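Local coordinates for outer membrane porin protein 32 (Delftia acidovorans, PDB 2FGQ) that forms anion-selective channels across the bacterial outer membrane as a homotrimeric porin and is seen here with D-malate bound in its pore, at residues R92-T97 with N130-N135; N136-Y141 with Y154-K159. One frame throughout, in Å; residues are numbered along the deposited sequence.

In the fold
Following the chain from the N terminus, strand 86-90 of the 16-stranded porin barrel gives way to 92-97, and interaction 1 closes the long loop that runs from there to 130-135, holding helix 96-101 and part of the malate pocket. Strand 133-134 is followed, after Asn135 and Asn136, by strand 137-141, and interaction 2 closes the short hairpin between 137-141 and 148-155. The two contacts follow one another in series, neither enclosing nor crossing the other. Their centres lie about 9 Å apart, and they touch at several points, among them Asn135 O and Ala134 CB, both against Ala155 CB. Together they tie the malate-bearing loop to the barrel wall and to a neighbouring subunit, which both meet.

Interaction 1 (R92-T97 with N130-N135); sequences RDLVPT and NGIRAN. With MLT (D-malate), chain H.
Leu94 CG stands anti to its carbonyl carbon (chi1 -66°), and Arg133 CG takes the same position beside its own backbone N; from there the two side chains come together next to D-malate. They belong to a two-stranded antiparallel ribbon, 93-94 with 133-134, which closes the base of the long loop carrying helix 96-101. Its backbone bonds are Ala134 N to Asp93 O (3.1 Å) and Val95 N to Ile132 O (3.0 Å). Leu94 CD2 sits over the centre of one face of the Arg133 guanidinium, 3.7 Å from CZ, and presses tightly against Ile132 CG2 at 3.4 Å. The guanidinium thus lies flat against a methyl group while its edge grips the ligand, and its NE donates to Arg75 O, a further restraint on its rotation. Just past strand 93-94, Val95, at the N-cap position of helix 96-101, packs CG1 on Ala134 CB at 3.6 Å. Arg92 crosses Arg133 at about a right angle, with Arg133 CB over one face of its guanidinium, displaced from the centre; Arg92 NE donates to Lys74 O, and NH1 forms a salt bridge with Asp128. A water bridges Thr97 OG1 and Gly131 O. Thr36, Arg75 and Thr102 also bond to the malate. Arg133 NH2 reaches malate O2 along a bent bond, whereas NH1 meets malate O3 at 3.1 Å, almost straight at 175°.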
loop_
_atom_site.group_PDB
_atom_site.type_symbol
_atom_site.label_atom_id
_atom_site.label_comp_id
_atom_site.label_asym_id
_atom_site.label_seq_id
_atom_site.Cartn_x
_atom_site.Cartn_y
_atom_site.Cartn_z
ATOM N N ARG A 92 -12.166 -9.712 6.035
ATOM C CA ARG A 92 -12.817 -9.126 4.889
ATOM C C ARG A 92 -12.782 -10.067 3.673
ATOM O O ARG A 92 -11.754 -10.666 3.357
ATOM C CB ARG A 92 -12.143 -7.820 4.503
ATOM C CG ARG A 92 -12.939 -7.159 3.339
ATOM C CD ARG A 92 -12.556 -5.801 3.080
ATOM N NE ARG A 92 -13.119 -5.296 1.855
ATOM C CZ ARG A 92 -14.269 -4.650 1.763
ATOM N NH1 ARG A 92 -15.097 -4.515 2.800
ATOM N NH2 ARG A 92 -14.614 -4.146 0.599
ATOM N N ASP A 93 -13.916 -10.191 3.010
ATOM C CA ASP A 93 -14.043 -11.070 1.861
ATOM C C ASP A 93 -15.332 -10.751 1.163
ATOM O O ASP A 93 -16.186 -9.993 1.672
ATOM C CB ASP A 93 -14.083 -12.504 2.400
ATOM C CG ASP A 93 -13.756 -13.571 1.385
ATOM O OD1 ASP A 93 -13.506 -13.322 0.154
ATOM O OD2 ASP A 93 -13.737 -14.770 1.791
ATOM N N LEU A 94 -15.488 -11.348 0.004
ATOM C CA LEU A 94 -16.832 -11.495 -0.567
ATOM C C LEU A 94 -17.783 -12.124 0.440
ATOM O O LEU A 94 -17.418 -13.075 1.130
ATOM C CB LEU A 94 -16.807 -12.376 -1.821
ATOM C CG LEU A 94 -16.044 -11.807 -3.018
ATOM C CD1 LEU A 94 -15.862 -12.932 -4.018
ATOM C CD2 LEU A 94 -16.807 -10.674 -3.601
ATOM N N VAL A 95 -18.979 -11.567 0.558
ATOM C CA VAL A 95 -19.996 -12.225 1.392
ATOM C C VAL A 95 -20.524 -13.458 0.635
ATOM O O VAL A 95 -20.387 -13.535 -0.567
ATOM C CB VAL A 95 -21.155 -11.262 1.769
ATOM C CG1 VAL A 95 -20.600 -10.120 2.630
ATOM C CG2 VAL A 95 -21.901 -10.735 0.565
ATOM N N PRO A 96 -21.072 -14.447 1.353
ATOM C CA PRO A 96 -21.461 -15.695 0.664
ATOM C C PRO A 96 -22.453 -15.489 -0.464
ATOM O O PRO A 96 -22.357 -16.172 -1.474
ATOM C CB PRO A 96 -22.048 -16.540 1.793
ATOM C CG PRO A 96 -21.438 -16.020 3.006
ATOM C CD PRO A 96 -21.268 -14.543 2.812
ATOM N N THR A 97 -23.389 -14.566 -0.300
ATOM C CA THR A 97 -24.400 -14.344 -1.333
ATOM C C THR A 97 -23.785 -13.817 -2.639
ATOM O O THR A 97 -24.120 -14.317 -3.711
ATOM C CB THR A 97 -25.495 -13.404 -0.794
ATOM O OG1 THR A 97 -24.917 -12.321 -0.048
ATOM C CG2 THR A 97 -26.383 -14.186 0.180
ATOM N N ASN A 130 -23.053 -2.000 -2.033
ATOM C CA ASN A 130 -23.276 -2.804 -3.229
ATOM C C ASN A 130 -23.509 -4.294 -2.935
ATOM O O ASN A 130 -23.763 -5.061 -3.850
ATOM C CB ASN A 130 -22.161 -2.620 -4.281
ATOM C CG ASN A 130 -20.764 -2.963 -3.790
ATOM O OD1 ASN A 130 -19.757 -2.561 -4.461
ATOM N ND2 ASN A 130 -20.659 -3.638 -2.673
ATOM N N GLY A 131 -23.430 -4.689 -1.674
ATOM C CA GLY A 131 -23.694 -6.059 -1.285
ATOM C C GLY A 131 -22.656 -7.074 -1.698
ATOM O O GLY A 131 -22.922 -8.277 -1.687
ATOM N N ILE A 132 -21.444 -6.612 -2.047
ATOM C CA ILE A 132 -20.429 -7.520 -2.580
ATOM C C ILE A 132 -19.460 -8.072 -1.484
ATOM O O ILE A 132 -19.309 -9.279 -1.353
ATOM C CB ILE A 132 -19.682 -6.870 -3.750
ATOM C CG1 ILE A 132 -20.639 -6.557 -4.888
ATOM C CG2 ILE A 132 -18.565 -7.794 -4.197
ATOM C CD1 ILE A 132 -20.038 -5.832 -6.079
ATOM N N ARG A 133 -18.813 -7.200 -0.719
ATOM C CA ARG A 133 -17.918 -7.609 0.333
ATOM C C ARG A 133 -18.370 -7.033 1.680
ATOM O O ARG A 133 -19.200 -6.128 1.717
ATOM C CB ARG A 133 -16.512 -7.133 0.027
ATOM C CG ARG A 133 -15.862 -7.851 -1.111
ATOM C CD ARG A 133 -14.441 -7.369 -1.440
ATOM N NE ARG A 133 -13.814 -8.260 -2.412
ATOM C CZ ARG A 133 -14.058 -8.247 -3.709
ATOM N NH1 ARG A 133 -14.847 -7.319 -4.238
ATOM N NH2 ARG A 133 -13.502 -9.172 -4.475
ATOM N N ALA A 134 -17.784 -7.528 2.760
ATOM C CA ALA A 134 -18.000 -6.967 4.082
ATOM C C ALA A 134 -16.730 -6.972 4.909
ATOM O O ALA A 134 -15.998 -7.961 4.896
ATOM C CB ALA A 134 -19.053 -7.787 4.853
ATOM N N ASN A 135 -16.532 -5.898 5.664
ATOM C CA ASN A 135 -15.597 -5.902 6.794
ATOM C C ASN A 135 -16.137 -6.760 7.924
ATOM O O ASN A 135 -17.346 -6.969 8.051
ATOM C CB ASN A 135 -15.401 -4.477 7.336
ATOM C CG ASN A 135 -14.797 -3.488 6.309
ATOM O OD1 ASN A 135 -15.084 -2.264 6.326
ATOM N ND2 ASN A 135 -13.988 -3.975 5.487
HETATM C C1 MLT H . -14.496 -9.501 -7.825
HETATM O O1 MLT H . -13.915 -9.181 -8.988
HETATM O O2 MLT H . -14.230 -10.617 -7.210
HETATM C C2 MLT H . -15.530 -8.665 -7.167
HETATM O O3 MLT H . -15.233 -7.301 -7.315
HETATM C C3 MLT H . -16.891 -9.073 -7.712
HETATM C C4 MLT H . -16.929 -10.587 -7.674
HETATM O O4 MLT H . -15.888 -11.344 -7.932
HETATM O O5 MLT H . -17.995 -11.216 -7.370
HETATM O O HOH W 1 -25.112 -9.806 -0.943
#

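Interaction 2 (N136-Y141 with Y154-K159); sequences NLISYY and YAFDEK. With CA (calcium ion), chain C.
A beta-hairpin pairing that ends in a shared calcium site joins Asn136-Tyr141 to Tyr154-Lys159, where strands 137-141 and 148-155 of the barrel wall meet a neighbouring subunit. Ile138 and Tyr154 form an antiparallel hydrogen-bonded pair: Ile138 N gives to Tyr154 O at 2.9 Å, and Tyr154 N returns a bond to Ile138 O. Leu137 and Ala155 make the next, non-hydrogen-bonded pair, their side chains on the same face of the sheet. Beyond it Phe156 N donates to Asn136 O at 3.1 Å. On the face of Ile138 and Tyr154, Ile138 CD1 touches the edge of the Phe156 ring at CE1 (3.7 Å), while Tyr154 CE2 lies over one face of that ring, displaced from the ring centre. Ile138 also packs on Val14 of the neighbouring subunit.

Past the paired strands, Asn136 and Glu158 meet tip to tip, their amide and carboxylate planes 37° apart. Asn136 OD1 binds the calcium ion at 2.3 Å, and Glu158 grips it in bidentate fashion through OE1 and OE2, both at 2.5 Å. In Glu158, CD is anti to CA (chi2 177°), which carries it out toward the metal. Asn136 ND2 gives a weak bond to Phe156 O, and a water links the same two atoms; these two links to Phe156 O help fix the rotation of the amide while OD1 faces the metal. One water also coordinates the ion, whose shell is completed by Leu29, Asp64 and Gly309 of the neighbouring subunit. Asn136 OD1 and Glu158 OE2, two acceptors only 3.1 Å apart, are brought together by the cation; the calcium probably offsets their repulsion while bridging the subunits.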
loop_
_atom_site.group_PDB
_atom_site.type_symbol
_atom_site.label_atom_id
_atom_site.label_comp_id
_atom_site.label_asym_id
_atom_site.label_seq_id
_atom_site.Cartn_x
_atom_site.Cartn_y
_atom_site.Cartn_z
ATOM N N ASN A 136 -15.224 -7.233 8.750
ATOM C CA ASN A 136 -15.591 -7.852 10.038
ATOM C C ASN A 136 -16.454 -9.078 9.840
ATOM O O ASN A 136 -17.323 -9.384 10.678
ATOM C CB ASN A 136 -16.363 -6.859 10.892
ATOM C CG ASN A 136 -15.619 -5.506 11.016
ATOM O OD1 ASN A 136 -14.399 -5.483 11.239
ATOM N ND2 ASN A 136 -16.333 -4.391 10.819
ATOM N N LEU A 137 -16.142 -9.836 8.790
ATOM C CA LEU A 137 -16.941 -10.977 8.345
ATOM C C LEU A 137 -16.439 -12.340 8.880
ATOM O O LEU A 137 -15.236 -12.629 8.903
ATOM C CB LEU A 137 -16.926 -10.967 6.811
ATOM C CG LEU A 137 -17.692 -12.112 6.130
ATOM C CD1 LEU A 137 -19.209 -11.995 6.331
ATOM C CD2 LEU A 137 -17.361 -12.076 4.660
ATOM N N ILE A 138 -17.396 -13.165 9.295
ATOM C CA ILE A 138 -17.159 -14.578 9.571
ATOM C C ILE A 138 -18.052 -15.352 8.646
ATOM O O ILE A 138 -19.257 -15.077 8.612
ATOM C CB ILE A 138 -17.537 -14.944 11.018
ATOM C CG1 ILE A 138 -16.660 -14.174 11.978
ATOM C CG2 ILE A 138 -17.334 -16.438 11.210
ATOM C CD1 ILE A 138 -16.912 -14.453 13.489
ATOM N N SER A 139 -17.468 -16.291 7.903
ATOM C CA SER A 139 -18.276 -17.114 7.013
ATOM C C SER A 139 -18.013 -18.583 7.234
ATOM O O SER A 139 -16.932 -18.983 7.703
ATOM C CB SER A 139 -18.024 -16.825 5.565
ATOM O OG SER A 139 -18.306 -15.500 5.232
ATOM N N TYR A 140 -19.032 -19.366 6.931
ATOM C CA TYR A 140 -18.972 -20.818 6.996
ATOM C C TYR A 140 -19.516 -21.361 5.678
ATOM O O TYR A 140 -20.622 -21.020 5.271
ATOM C CB TYR A 140 -19.772 -21.357 8.183
ATOM C CG TYR A 140 -19.940 -22.857 8.117
ATOM C CD1 TYR A 140 -18.824 -23.692 8.008
ATOM C CD2 TYR A 140 -21.197 -23.447 8.111
ATOM C CE1 TYR A 140 -18.943 -25.048 7.866
ATOM C CE2 TYR A 140 -21.318 -24.818 7.960
ATOM C CZ TYR A 140 -20.199 -25.609 7.857
ATOM O OH TYR A 140 -20.371 -26.976 7.739
ATOM N N TYR A 141 -18.732 -22.216 5.045
ATOM C CA TYR A 141 -19.079 -22.917 3.805
ATOM C C TYR A 141 -19.082 -24.412 4.060
ATOM O O TYR A 141 -18.112 -24.989 4.559
ATOM C CB TYR A 141 -18.103 -22.568 2.667
ATOM C CG TYR A 141 -18.188 -21.141 2.285
ATOM C CD1 TYR A 141 -17.335 -20.187 2.841
ATOM C CD2 TYR A 141 -19.125 -20.733 1.335
ATOM C CE1 TYR A 141 -17.446 -18.849 2.488
ATOM C CE2 TYR A 141 -19.206 -19.396 0.934
ATOM C CZ TYR A 141 -18.359 -18.456 1.531
ATOM O OH TYR A 141 -18.451 -17.126 1.151
ATOM N N TYR A 154 -21.869 -13.720 8.717
ATOM C CA TYR A 154 -22.249 -12.689 9.664
ATOM C C TYR A 154 -21.099 -11.678 9.696
ATOM O O TYR A 154 -19.990 -12.064 9.901
ATOM C CB TYR A 154 -22.472 -13.240 11.093
ATOM C CG TYR A 154 -23.011 -12.167 11.993
ATOM C CD1 TYR A 154 -24.383 -11.933 12.066
ATOM C CD2 TYR A 154 -22.161 -11.336 12.723
ATOM C CE1 TYR A 154 -24.900 -10.908 12.869
ATOM C CE2 TYR A 154 -22.667 -10.322 13.523
ATOM C CZ TYR A 154 -24.039 -10.109 13.585
ATOM O OH TYR A 154 -24.557 -9.093 14.377
ATOM N N ALA A 155 -21.412 -10.420 9.500
ATOM C CA ALA A 155 -20.412 -9.358 9.654
ATOM C C ALA A 155 -20.888 -8.442 10.746
ATOM O O ALA A 155 -22.001 -7.951 10.723
ATOM C CB ALA A 155 -20.153 -8.552 8.378
ATOM N N PHE A 156 -19.994 -8.174 11.682
ATOM C CA PHE A 156 -20.260 -7.298 12.789
ATOM C C PHE A 156 -20.279 -5.814 12.384
ATOM O O PHE A 156 -19.406 -5.328 11.680
ATOM C CB PHE A 156 -19.175 -7.470 13.857
ATOM C CG PHE A 156 -19.082 -8.851 14.437
ATOM C CD1 PHE A 156 -18.252 -9.793 13.889
ATOM C CD2 PHE A 156 -19.797 -9.186 15.568
ATOM C CE1 PHE A 156 -18.155 -11.057 14.440
ATOM C CE2 PHE A 156 -19.717 -10.474 16.129
ATOM C CZ PHE A 156 -18.906 -11.409 15.563
ATOM N N ASP A 157 -21.247 -5.087 12.897
ATOM C CA ASP A 157 -21.330 -3.654 12.714
ATOM C C ASP A 157 -20.392 -2.862 13.588
ATOM O O ASP A 157 -19.951 -1.784 13.188
ATOM C CB ASP A 157 -22.755 -3.160 12.949
ATOM C CG ASP A 157 -23.321 -3.638 14.236
ATOM O OD1 ASP A 157 -23.255 -2.917 15.282
ATOM O OD2 ASP A 157 -23.817 -4.779 14.320
ATOM N N GLU A 158 -20.112 -3.391 14.762
ATOM C CA GLU A 158 -19.192 -2.740 15.711
ATOM C C GLU A 158 -19.671 -1.338 16.109
ATOM O O GLU A 158 -18.880 -0.430 16.394
ATOM C CB GLU A 158 -17.755 -2.704 15.154
ATOM C CG GLU A 158 -17.314 -4.106 14.826
ATOM C CD GLU A 158 -15.950 -4.260 14.201
ATOM O OE1 GLU A 158 -15.323 -3.260 13.778
ATOM O OE2 GLU A 158 -15.538 -5.452 14.103
ATOM N N LYS A 159 -20.983 -1.178 16.091
ATOM C CA LYS A 159 -21.654 0.063 16.500
ATOM C C LYS A 159 -21.297 1.247 15.607
ATOM O O LYS A 159 -21.413 2.403 16.022
ATOM C CB LYS A 159 -21.401 0.355 18.002
ATOM C CG LYS A 159 -22.524 1.099 18.705
ATOM C CD LYS A 159 -22.129 1.511 20.197
ATOM C CE LYS A 159 -21.589 2.975 20.351
ATOM N NZ LYS A 159 -21.485 3.579 21.823
HETATM CA CA CA C . -13.349 -4.708 13.174
HETATM O O HOH W 2 -18.901 -3.641 9.553
HETATM O O HOH W 3 -12.967 -2.576 12.000
#